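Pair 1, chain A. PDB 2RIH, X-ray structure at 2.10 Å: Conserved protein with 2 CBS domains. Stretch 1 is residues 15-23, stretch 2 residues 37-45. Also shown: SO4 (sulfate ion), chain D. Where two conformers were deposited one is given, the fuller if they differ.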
# COMPACT_ATOMS: atom_id res chain seq x y z
N PRO A 15 -1.30 9.92 13.74
CA PRO A 15 -1.40 9.98 12.30
C PRO A 15 -0.53 11.08 11.72
O PRO A 15 -0.21 12.06 12.41
CB PRO A 15 -2.89 10.29 12.06
CG PRO A 15 -3.32 10.98 13.27
CD PRO A 15 -2.54 10.37 14.39
N VAL A 16 -0.12 10.90 10.47
CA VAL A 16 0.57 11.94 9.74
C VAL A 16 -0.48 12.93 9.25
O VAL A 16 -1.37 12.59 8.45
CB VAL A 16 1.36 11.38 8.54
CG1 VAL A 16 1.88 12.50 7.66
CG2 VAL A 16 2.49 10.51 9.02
N SER A 17 -0.42 14.16 9.75
CA SER A 17 -1.31 15.20 9.27
C SER A 17 -0.52 16.45 8.94
O SER A 17 0.48 16.75 9.59
CB SER A 17 -2.42 15.51 10.28
OG SER A 17 -1.89 16.07 11.47
N LEU A 18 -0.97 17.15 7.91
CA LEU A 18 -0.36 18.39 7.48
C LEU A 18 -1.50 19.37 7.18
O LEU A 18 -2.62 18.94 6.88
CB LEU A 18 0.49 18.18 6.22
CG LEU A 18 1.74 17.29 6.32
CD1 LEU A 18 1.40 15.80 6.11
CD2 LEU A 18 2.78 17.74 5.32
N PRO A 19 -1.24 20.68 7.30
CA PRO A 19 -2.29 21.61 6.88
C PRO A 19 -2.62 21.47 5.39
O PRO A 19 -1.79 21.02 4.60
CB PRO A 19 -1.72 22.99 7.21
CG PRO A 19 -0.26 22.79 7.42
CD PRO A 19 -0.05 21.37 7.82
N GLU A 20 -3.85 21.84 5.04
CA GLU A 20 -4.36 21.73 3.68
C GLU A 20 -3.56 22.48 2.60
O GLU A 20 -3.76 22.23 1.41
CB GLU A 20 -5.83 22.19 3.64
CG GLU A 20 -6.08 23.62 4.14
CD GLU A 20 -7.53 24.03 3.97
OE1 GLU A 20 -8.15 24.46 4.96
OE2 GLU A 20 -8.06 23.90 2.85
N THR A 21 -2.69 23.39 3.02
CA THR A 21 -1.80 24.15 2.12
C THR A 21 -0.49 23.42 1.80
O THR A 21 0.33 23.93 1.03
CB THR A 21 -1.42 25.50 2.77
OG1 THR A 21 -1.00 25.27 4.11
CG2 THR A 21 -2.60 26.47 2.77
N ALA A 22 -0.29 22.25 2.40
CA ALA A 22 0.94 21.47 2.21
C ALA A 22 1.25 21.21 0.73
O ALA A 22 0.34 21.07 -0.11
CB ALA A 22 0.85 20.14 2.97
N THR A 23 2.53 21.13 0.41
CA THR A 23 2.94 20.77 -0.94
C THR A 23 3.00 19.26 -1.03
O THR A 23 2.97 18.56 -0.02
CB THR A 23 4.32 21.35 -1.31
OG1 THR A 23 5.34 20.72 -0.52
CG2 THR A 23 4.33 22.87 -1.11
N GLY A 37 1.74 5.20 4.83
CA GLY A 37 1.36 5.47 3.45
C GLY A 37 0.23 6.44 3.21
O GLY A 37 -0.08 6.73 2.06
N LEU A 38 -0.40 6.93 4.28
CA LEU A 38 -1.47 7.92 4.14
C LEU A 38 -1.33 9.10 5.09
O LEU A 38 -1.15 8.93 6.31
CB LEU A 38 -2.85 7.27 4.33
CG LEU A 38 -4.02 8.19 3.96
CD1 LEU A 38 -4.85 7.63 2.82
CD2 LEU A 38 -4.89 8.51 5.17
N ALA A 39 -1.40 10.30 4.50
CA ALA A 39 -1.40 11.56 5.22
C ALA A 39 -2.80 12.19 5.21
O ALA A 39 -3.53 12.12 4.22
CB ALA A 39 -0.38 12.53 4.58
N VAL A 40 -3.17 12.80 6.32
CA VAL A 40 -4.42 13.54 6.42
C VAL A 40 -4.14 15.04 6.29
O VAL A 40 -3.28 15.58 6.99
CB VAL A 40 -5.15 13.25 7.75
CG1 VAL A 40 -6.41 14.12 7.90
CG2 VAL A 40 -5.51 11.78 7.85
N LEU A 41 -4.84 15.71 5.39
CA LEU A 41 -4.76 17.17 5.28
C LEU A 41 -5.86 17.74 6.16
O LEU A 41 -7.00 17.28 6.09
CB LEU A 41 -4.88 17.65 3.83
CG LEU A 41 -3.79 17.23 2.83
CD1 LEU A 41 -3.92 18.04 1.54
CD2 LEU A 41 -2.36 17.35 3.39
N THR A 42 -5.51 18.69 7.02
CA THR A 42 -6.45 19.23 8.00
C THR A 42 -6.80 20.68 7.68
O THR A 42 -6.06 21.39 7.00
CB THR A 42 -5.91 19.12 9.45
OG1 THR A 42 -4.66 19.81 9.55
CG2 THR A 42 -5.71 17.65 9.84
N ALA A 43 -7.96 21.10 8.18
CA ALA A 43 -8.47 22.44 7.96
C ALA A 43 -7.49 23.47 8.53
O ALA A 43 -6.97 23.30 9.63
CB ALA A 43 -9.85 22.60 8.60
N ARG A 44 -7.25 24.52 7.76
CA ARG A 44 -6.34 25.58 8.17
C ARG A 44 -6.70 26.14 9.56
O ARG A 44 -5.82 26.38 10.38
CB ARG A 44 -6.31 26.70 7.11
CG ARG A 44 -7.65 27.38 6.84
CD ARG A 44 -7.78 27.89 5.40
NE ARG A 44 -6.60 28.65 4.96
CZ ARG A 44 -5.78 28.31 3.96
NH1 ARG A 44 -5.98 27.22 3.23
NH2 ARG A 44 -4.75 29.10 3.67
N ASP A 45 -8.00 26.33 9.82
CA ASP A 45 -8.44 26.88 11.11
C ASP A 45 -8.71 25.83 12.19
O ASP A 45 -8.98 26.19 13.34
CB ASP A 45 -9.68 27.78 10.92
CG ASP A 45 -9.35 29.12 10.27
OD1 ASP A 45 -8.18 29.54 10.28
OD2 ASP A 45 -10.29 29.76 9.75
S SO4 D . 1.03 1.45 5.86
O1 SO4 D . 0.25 0.44 5.17
O2 SO4 D . 0.90 1.26 7.30
O3 SO4 D . 2.43 1.32 5.51
O4 SO4 D . 0.56 2.77 5.50
O HOH W 1 -1.06 8.70 8.93
O HOH W 2 -2.21 19.19 10.73

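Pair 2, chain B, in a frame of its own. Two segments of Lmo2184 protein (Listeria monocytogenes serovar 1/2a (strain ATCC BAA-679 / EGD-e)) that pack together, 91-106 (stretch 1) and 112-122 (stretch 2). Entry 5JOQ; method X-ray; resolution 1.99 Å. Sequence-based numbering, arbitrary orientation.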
# COMPACT_ATOMS: atom_id res chain seq x y z
N PRO B 91 -26.07 3.04 -19.94
CA PRO B 91 -25.69 1.71 -20.44
C PRO B 91 -26.88 0.76 -20.47
O PRO B 91 -27.85 0.92 -19.72
CB PRO B 91 -24.64 1.24 -19.43
CG PRO B 91 -25.02 1.97 -18.15
CD PRO B 91 -25.57 3.30 -18.57
N ASP B 92 -26.78 -0.24 -21.34
CA ASP B 92 -27.70 -1.38 -21.34
C ASP B 92 -27.30 -2.43 -20.31
O ASP B 92 -28.15 -3.16 -19.79
CB ASP B 92 -27.75 -2.00 -22.74
CG ASP B 92 -28.19 -1.01 -23.80
OD1 ASP B 92 -29.29 -0.45 -23.64
OD2 ASP B 92 -27.43 -0.75 -24.76
N MET B 93 -26.01 -2.52 -20.00
CA MET B 93 -25.53 -3.52 -19.05
C MET B 93 -24.27 -3.01 -18.36
O MET B 93 -23.39 -2.44 -19.01
CB MET B 93 -25.24 -4.85 -19.77
CG MET B 93 -24.73 -5.97 -18.83
SD MET B 93 -25.98 -6.42 -17.59
CE MET B 93 -27.42 -6.82 -18.61
N VAL B 94 -24.19 -3.22 -17.05
CA VAL B 94 -22.98 -2.95 -16.27
C VAL B 94 -22.47 -4.30 -15.77
O VAL B 94 -23.25 -5.09 -15.23
CB VAL B 94 -23.27 -2.01 -15.09
CG1 VAL B 94 -22.00 -1.75 -14.26
CG2 VAL B 94 -23.91 -0.66 -15.57
N LEU B 95 -21.18 -4.60 -15.98
CA LEU B 95 -20.60 -5.90 -15.64
C LEU B 95 -19.68 -5.77 -14.42
O LEU B 95 -18.73 -4.96 -14.42
CB LEU B 95 -19.82 -6.49 -16.81
CG LEU B 95 -20.57 -6.72 -18.12
CD1 LEU B 95 -19.59 -7.23 -19.14
CD2 LEU B 95 -21.72 -7.75 -17.95
N SER B 96 -19.93 -6.58 -13.40
CA SER B 96 -19.10 -6.61 -12.19
C SER B 96 -18.90 -8.08 -11.87
O SER B 96 -19.15 -8.96 -12.72
CB SER B 96 -19.76 -5.81 -11.06
OG SER B 96 -18.98 -5.83 -9.86
N THR B 97 -18.47 -8.39 -10.63
CA THR B 97 -18.21 -9.78 -10.26
C THR B 97 -19.07 -10.19 -9.06
O THR B 97 -19.50 -9.37 -8.23
CB THR B 97 -16.73 -10.02 -9.90
OG1 THR B 97 -16.39 -9.25 -8.72
CG2 THR B 97 -15.77 -9.66 -11.07
N LYS B 98 -19.26 -11.51 -8.95
CA LYS B 98 -19.98 -12.10 -7.82
C LYS B 98 -19.37 -11.68 -6.50
O LYS B 98 -20.10 -11.42 -5.52
CB LYS B 98 -19.94 -13.63 -7.93
CG LYS B 98 -21.19 -14.34 -7.47
CD LYS B 98 -22.30 -14.23 -8.55
CE LYS B 98 -23.69 -14.42 -7.95
NZ LYS B 98 -24.75 -13.68 -8.72
N THR B 99 -18.03 -11.65 -6.43
CA THR B 99 -17.39 -11.35 -5.15
C THR B 99 -17.70 -9.93 -4.68
O THR B 99 -17.70 -9.66 -3.47
CB THR B 99 -15.88 -11.61 -5.26
OG1 THR B 99 -15.67 -13.04 -5.45
CG2 THR B 99 -15.12 -11.11 -3.99
N LEU B 100 -18.00 -9.02 -5.61
CA LEU B 100 -18.41 -7.66 -5.28
C LEU B 100 -19.93 -7.46 -5.21
O LEU B 100 -20.37 -6.35 -4.93
CB LEU B 100 -17.83 -6.67 -6.30
CG LEU B 100 -16.47 -6.10 -5.89
CD1 LEU B 100 -16.62 -5.14 -4.64
CD2 LEU B 100 -15.48 -7.22 -5.58
N GLU B 101 -20.73 -8.51 -5.42
CA GLU B 101 -22.18 -8.31 -5.53
C GLU B 101 -22.77 -7.75 -4.24
O GLU B 101 -23.59 -6.82 -4.28
CB GLU B 101 -22.85 -9.63 -5.91
CG GLU B 101 -24.35 -9.49 -6.03
CD GLU B 101 -25.01 -10.76 -6.57
OE1 GLU B 101 -24.34 -11.81 -6.64
OE2 GLU B 101 -26.20 -10.70 -6.89
N ALA B 102 -22.38 -8.28 -3.11
CA ALA B 102 -22.94 -7.84 -1.86
C ALA B 102 -22.66 -6.36 -1.63
O ALA B 102 -23.49 -5.65 -1.15
CB ALA B 102 -22.42 -8.68 -0.70
N ASP B 103 -21.46 -5.93 -1.98
CA ASP B 103 -21.11 -4.54 -1.86
C ASP B 103 -21.82 -3.58 -2.82
O ASP B 103 -22.22 -2.51 -2.42
CB ASP B 103 -19.62 -4.35 -2.06
CG ASP B 103 -18.81 -4.87 -0.90
OD1 ASP B 103 -19.41 -5.21 0.12
OD2 ASP B 103 -17.58 -4.94 -1.03
N LEU B 104 -21.93 -3.97 -4.08
CA LEU B 104 -22.47 -3.09 -5.11
C LEU B 104 -23.87 -3.23 -5.64
O LEU B 104 -24.35 -2.33 -6.31
CB LEU B 104 -21.53 -3.14 -6.32
CG LEU B 104 -20.04 -3.08 -6.08
CD1 LEU B 104 -19.23 -3.19 -7.36
CD2 LEU B 104 -19.72 -1.81 -5.34
N LYS B 105 -24.53 -4.34 -5.36
CA LYS B 105 -25.83 -4.56 -5.94
C LYS B 105 -26.87 -3.49 -5.62
O LYS B 105 -27.55 -3.04 -6.51
CB LYS B 105 -26.38 -5.92 -5.53
CG LYS B 105 -27.78 -6.16 -6.05
CD LYS B 105 -28.16 -7.62 -6.06
CE LYS B 105 -27.91 -8.27 -4.72
NZ LYS B 105 -28.38 -9.68 -4.72
N SER B 106 -26.95 -3.07 -4.37
CA SER B 106 -27.96 -2.08 -3.99
C SER B 106 -27.77 -0.76 -4.73
O SER B 106 -28.74 -0.14 -5.18
CB SER B 106 -27.93 -1.81 -2.49
OG SER B 106 -28.14 -3.00 -1.76
N ASP B 112 -31.06 2.43 -10.96
CA ASP B 112 -31.78 1.90 -12.11
C ASP B 112 -30.84 1.42 -13.21
O ASP B 112 -31.14 1.55 -14.39
CB ASP B 112 -32.76 2.93 -12.67
CG ASP B 112 -33.87 3.23 -11.70
OD1 ASP B 112 -34.43 2.25 -11.16
OD2 ASP B 112 -34.15 4.43 -11.45
N LEU B 113 -29.69 0.86 -12.82
CA LEU B 113 -28.72 0.32 -13.76
C LEU B 113 -28.82 -1.21 -13.78
O LEU B 113 -28.69 -1.85 -12.73
CB LEU B 113 -27.30 0.74 -13.38
CG LEU B 113 -27.06 2.25 -13.32
CD1 LEU B 113 -25.72 2.53 -12.67
CD2 LEU B 113 -27.15 2.86 -14.71
N GLU B 114 -29.05 -1.77 -14.96
CA GLU B 114 -29.02 -3.22 -15.13
C GLU B 114 -27.60 -3.74 -14.97
O GLU B 114 -26.67 -3.22 -15.59
CB GLU B 114 -29.56 -3.56 -16.53
CG GLU B 114 -29.59 -5.04 -16.84
CD GLU B 114 -30.81 -5.74 -16.27
OE1 GLU B 114 -31.72 -5.04 -15.75
OE2 GLU B 114 -30.86 -7.00 -16.35
N ALA B 115 -27.41 -4.78 -14.16
CA ALA B 115 -26.06 -5.21 -13.84
C ALA B 115 -26.00 -6.73 -13.75
O ALA B 115 -26.95 -7.39 -13.33
CB ALA B 115 -25.55 -4.59 -12.53
N ASP B 116 -24.85 -7.27 -14.17
CA ASP B 116 -24.58 -8.69 -14.16
C ASP B 116 -23.32 -8.92 -13.33
O ASP B 116 -22.27 -8.32 -13.61
CB ASP B 116 -24.38 -9.18 -15.60
CG ASP B 116 -24.44 -10.70 -15.74
OD1 ASP B 116 -24.52 -11.42 -14.72
OD2 ASP B 116 -24.38 -11.17 -16.89
N PHE B 117 -23.41 -9.77 -12.30
CA PHE B 117 -22.28 -10.06 -11.43
C PHE B 117 -21.73 -11.43 -11.83
O PHE B 117 -22.35 -12.46 -11.54
CB PHE B 117 -22.69 -10.01 -9.96
CG PHE B 117 -23.11 -8.63 -9.50
CD1 PHE B 117 -22.16 -7.70 -9.12
CD2 PHE B 117 -24.45 -8.25 -9.53
CE1 PHE B 117 -22.52 -6.42 -8.74
CE2 PHE B 117 -24.83 -6.97 -9.15
CZ PHE B 117 -23.85 -6.05 -8.75
N LEU B 118 -20.60 -11.42 -12.54
CA LEU B 118 -20.00 -12.61 -13.13
C LEU B 118 -19.22 -13.39 -12.08
O LEU B 118 -18.48 -12.81 -11.30
CB LEU B 118 -19.05 -12.20 -14.25
CG LEU B 118 -19.64 -11.19 -15.25
CD1 LEU B 118 -18.59 -10.79 -16.30
CD2 LEU B 118 -20.89 -11.76 -15.90
N ASP B 119 -19.37 -14.72 -12.06
CA ASP B 119 -18.72 -15.54 -11.04
C ASP B 119 -17.29 -15.88 -11.51
O ASP B 119 -17.10 -16.73 -12.38
CB ASP B 119 -19.52 -16.82 -10.79
CG ASP B 119 -18.96 -17.63 -9.63
OD1 ASP B 119 -17.83 -17.33 -9.19
OD2 ASP B 119 -19.64 -18.54 -9.14
N PHE B 120 -16.30 -15.21 -10.92
CA PHE B 120 -14.88 -15.46 -11.22
C PHE B 120 -14.16 -16.19 -10.07
O PHE B 120 -12.94 -16.00 -9.86
CB PHE B 120 -14.20 -14.14 -11.57
CG PHE B 120 -14.56 -13.60 -12.97
CD1 PHE B 120 -15.52 -14.23 -13.76
CD2 PHE B 120 -13.92 -12.48 -13.48
CE1 PHE B 120 -15.83 -13.75 -15.08
CE2 PHE B 120 -14.23 -11.98 -14.77
CZ PHE B 120 -15.16 -12.60 -15.56
N THR B 121 -14.88 -17.00 -9.30
CA THR B 121 -14.24 -17.69 -8.18
C THR B 121 -13.51 -18.98 -8.59
O THR B 121 -12.84 -19.56 -7.75
CB THR B 121 -15.27 -18.03 -7.08
OG1 THR B 121 -16.34 -18.82 -7.64
CG2 THR B 121 -15.86 -16.71 -6.50
N SER B 122 -13.65 -19.43 -9.84
CA SER B 122 -12.84 -20.52 -10.38
C SER B 122 -12.60 -20.25 -11.86
O SER B 122 -13.29 -19.44 -12.48
CB SER B 122 -13.52 -21.90 -10.19
OG SER B 122 -14.74 -21.97 -10.93
O HOH W 3 -29.80 -0.15 -17.30

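Two parallel strand pairs with a common backbone plan, one from a protein with two CBS domains (pair 1) and one from Lmo2184 (pair 2). Over 14 central residues the backbones superpose with an RMSD of 0.7 Å, and the strand axes are inclined at 35° in pair 1 and 28° in pair 2. Four rungs are shared. In pair 1, V40(A) N donates to V16(A) O (2.8 Å), L18(A) N to V40(A) O (2.9 Å), T42(A) N to L18(A) O (2.9 Å) and E20(A) N to T42(A) O (3.0 Å). The matching rungs of pair 2 run from D116(B) N to V94(B) O, S96(B) N to D116(B) O and L118(B) N to S96(B) O, each 2.9 Å, then from K98(B) N to L118(B) O (2.8 Å). Pair 2 has an earlier direct rung, V94(B) N to E114(B) O (2.9 Å); at the matching positions of pair 1 a water stands between the strands, accepting from V16(A) N (2.8 Å) and donating to L38(A) O (2.6 Å). The extended backbone sends successive side chains to alternate faces; in pair 1 this pairing ends at P19(A) and T42(A), whose side chains diverge, whereas their matches T97(B) and L118(B) share a face.

At the start of the ladder, V16(A) matches V94(B) and A39(A) matches A115(B). Both valines are t rotamers beside a small alanine: V16(A) CG1 lies 3.8 Å from A39(A) CB, and V94(B) CB lies 4.3 Å from A115(B) CB. Further along this face the solutions part. In pair 1, L18(A) and L41(A) share the space, with L18(A) CB 4.1 Å from L41(A) CD2 and L18(A) CD1 reaching back to within 4.0 Å of A39(A) CB. In pair 2 these positions hold S96(B) and F117(B), so a small residue faces a large one, and S96(B) CB sits 3.6 Å from F117(B) CD1. F117(B) has the largest covered area in pair 2, and its ring extends to the helix that follows the first strand. E101(B) CG lies over its face, 3.9 Å from the ring centroid in a CH-pi contact, while L104(B) CB approaches its edge, 4.2 Å from F117(B) CE1. L41(A) instead meets a turn, its CD2 4.3 Å from A22(A) CB; L100(B), the match of A22(A), directs its side-chain end away from the second stretch.

On the other face, S17(A) and V40(A) match L95(B) and D116(B). The serine CB is 4.4 Å from V40(A) CB, whereas the longer leucine brings its CD2 to 3.8 Å from D116(B) CB. T42(A) matches L118(B): T42(A) CG2 packs 3.9 Å from S17(A) CB, and a water bridges S17(A) OG (3.2 Å) and T42(A) OG1 (2.8 Å). In pair 2 the contact is apolar, L95(B) CB to L118(B) CD1 at 4.5 Å.

At the last shared rung, the CA atoms of E20(A) and K98(B) lie 0.3 Å apart after superposition, yet their charges are used differently. E20(A) OE1 crosses to accept from R44(A) N (2.9 Å) and forms a long salt bridge with R44(A) NH1 (3.9 Å). K98(B) NZ stays within its own stretch, 2.8 Å from E101(B) OE1 in a salt bridge, as its CD passes 3.5 Å from F117(B) O.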